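Local coordinates for cobalamin-binding protein (Desulfitobacterium hafniense, PDB 4JGI), which binds methylcobalamin and probably carries its methyl group as the corrinoid subunit of an O-demethylase system, at residues Lys130-Lys135 with Val144-Val149. Sequence-based numbering, arbitrary orientation.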
loop_
_atom_site.group_PDB
_atom_site.type_symbol
_atom_site.label_atom_id
_atom_site.label_comp_id
_atom_site.label_asym_id
_atom_site.label_seq_id
_atom_site.Cartn_x
_atom_site.Cartn_y
_atom_site.Cartn_z
ATOM N N LYS A 130 -21.344 -2.228 -7.004
ATOM C CA LYS A 130 -21.389 -2.997 -8.276
ATOM C C LYS A 130 -20.185 -2.722 -9.190
ATOM O O LYS A 130 -19.672 -3.512 -9.916
ATOM C CB LYS A 130 -22.647 -2.724 -9.056
ATOM C CG LYS A 130 -23.887 -3.303 -8.487
ATOM C CD LYS A 130 -25.131 -2.856 -9.257
ATOM C CE LYS A 130 -26.363 -3.395 -8.569
ATOM N NZ LYS A 130 -27.553 -2.623 -8.989
ATOM N N ILE A 131 -19.724 -1.478 -9.151
ATOM C CA ILE A 131 -18.516 -1.079 -9.942
ATOM C C ILE A 131 -17.221 -1.698 -9.412
ATOM O O ILE A 131 -16.361 -2.125 -10.166
ATOM C CB ILE A 131 -18.424 0.457 -9.990
ATOM C CG1 ILE A 131 -19.716 1.012 -10.661
ATOM C CG2 ILE A 131 -17.119 0.915 -10.632
ATOM C CD1 ILE A 131 -19.608 1.653 -11.918
ATOM N N ILE A 132 -17.059 -1.708 -8.087
ATOM C CA ILE A 132 -15.963 -2.459 -7.489
ATOM C C ILE A 132 -15.996 -3.957 -7.875
ATOM O O ILE A 132 -14.975 -4.460 -8.334
ATOM C CB ILE A 132 -15.919 -2.330 -5.976
ATOM C CG1 ILE A 132 -15.869 -0.807 -5.510
ATOM C CG2 ILE A 132 -14.794 -3.174 -5.352
ATOM C CD1 ILE A 132 -15.952 -0.591 -4.038
ATOM N N VAL A 133 -17.166 -4.577 -7.697
ATOM C CA VAL A 133 -17.259 -5.985 -8.046
ATOM C C VAL A 133 -16.985 -6.251 -9.524
ATOM O O VAL A 133 -16.220 -7.201 -9.889
ATOM C CB VAL A 133 -18.610 -6.561 -7.610
ATOM C CG1 VAL A 133 -18.802 -8.001 -8.163
ATOM C CG2 VAL A 133 -18.769 -6.486 -6.156
ATOM N N ASP A 134 -17.503 -5.417 -10.429
ATOM C CA ASP A 134 -17.185 -5.552 -11.844
ATOM C C ASP A 134 -15.700 -5.432 -12.168
ATOM O O ASP A 134 -15.122 -6.211 -12.959
ATOM C CB ASP A 134 -18.070 -4.638 -12.701
ATOM C CG ASP A 134 -19.591 -5.151 -12.731
ATOM O OD1 ASP A 134 -19.913 -6.290 -12.268
ATOM O OD2 ASP A 134 -20.496 -4.419 -13.168
ATOM N N LYS A 135 -14.995 -4.542 -11.457
ATOM C CA LYS A 135 -13.600 -4.399 -11.677
ATOM C C LYS A 135 -12.800 -5.644 -11.200
ATOM O O LYS A 135 -11.870 -6.045 -11.799
ATOM C CB LYS A 135 -13.057 -3.150 -10.970
ATOM C CG LYS A 135 -11.646 -2.777 -11.424
ATOM C CD LYS A 135 -11.606 -2.304 -12.899
ATOM C CE LYS A 135 -10.305 -1.684 -13.272
ATOM N NZ LYS A 135 -10.494 -1.170 -14.679
ATOM N N VAL A 144 -8.212 -6.460 -2.640
ATOM C CA VAL A 144 -9.153 -5.361 -2.731
ATOM C C VAL A 144 -8.967 -4.482 -1.514
ATOM O O VAL A 144 -8.981 -4.970 -0.392
ATOM C CB VAL A 144 -10.592 -5.836 -2.797
ATOM C CG1 VAL A 144 -11.568 -4.634 -2.847
ATOM C CG2 VAL A 144 -10.792 -6.668 -4.037
ATOM N N GLY A 145 -8.688 -3.184 -1.742
ATOM C CA GLY A 145 -8.500 -2.223 -0.650
ATOM C C GLY A 145 -9.621 -1.193 -0.690
ATOM O O GLY A 145 -9.916 -0.612 -1.763
ATOM N N LEU A 146 -10.255 -1.022 0.444
ATOM C CA LEU A 146 -11.417 -0.206 0.603
ATOM C C LEU A 146 -11.158 0.869 1.677
ATOM O O LEU A 146 -10.707 0.554 2.786
ATOM C CB LEU A 146 -12.648 -0.982 1.035
ATOM C CG LEU A 146 -13.011 -2.169 0.139
ATOM C CD1 LEU A 146 -14.144 -2.998 0.746
ATOM C CD2 LEU A 146 -13.307 -1.786 -1.249
ATOM N N SER A 147 -11.446 2.116 1.317
ATOM C CA SER A 147 -11.338 3.297 2.200
ATOM C C SER A 147 -12.706 3.873 2.549
ATOM O O SER A 147 -13.541 3.974 1.692
ATOM C CB SER A 147 -10.424 4.370 1.513
ATOM O OG SER A 147 -10.061 5.444 2.407
ATOM N N GLY A 148 -12.824 4.314 3.776
ATOM C CA GLY A 148 -13.999 5.037 4.173
ATOM C C GLY A 148 -13.902 5.535 5.574
ATOM O O GLY A 148 -13.137 5.012 6.398
ATOM N N VAL A 149 -14.800 6.498 5.878
ATOM C CA VAL A 149 -14.903 7.019 7.231
ATOM C C VAL A 149 -16.343 7.121 7.730
ATOM O O VAL A 149 -16.626 6.714 8.879
ATOM C CB VAL A 149 -14.173 8.383 7.430
ATOM C CG1 VAL A 149 -14.493 9.273 6.290
ATOM C CG2 VAL A 149 -14.634 9.059 8.743
#
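I132, V144 and L146 meet through methyl groups alone, so the flat body here is the parallel sheet of the Rossmann-like B12-binding domain. V144 and L146 lie on one face of strand 143-147; V144 points at helix 129-139, whereas L146 starts off to one side and brings CD2 back toward it. S147 lies on the other face, where its OG hydrogen-bonds N3B of the cobalamin's benzimidazole. At its edges the strand pairs with 91-96, through G145, and with 174-178, through V144 and L146. Helix 129-139 belongs to the beta-alpha-beta crossover from strand 119-122 to 143-147 over strand 91-96, and I132 also touches A95.

I132 serves two partners. CG2, anti to the backbone N, comes down on V144, 4.3 Å from its CG1. The other branch, with CD1 extended from CG1 (chi2 175°), runs along the strand, from the level of V144 toward L146. Isoleucine suits this place because a short and a long arm leave the same CB in different directions. Valine, beta-branched, fits an extended strand and needs less length at the nearest backbone approach, where the CA atoms of I132 and V144 are 8.8 Å apart, though the methyl contact is loose. Leucine follows on this face, its longer, forked side chain spanning the wider gap to I132; on helix 151-166, M157 packs on L146 and T160 on I132. G145, between them, lacks a side chain and belongs to the cobalamin pocket, consistent with room for the cofactor on the other face. The two longer side chains meet obliquely, CD1 of I132 lying 4.0 Å from CD2 of L146.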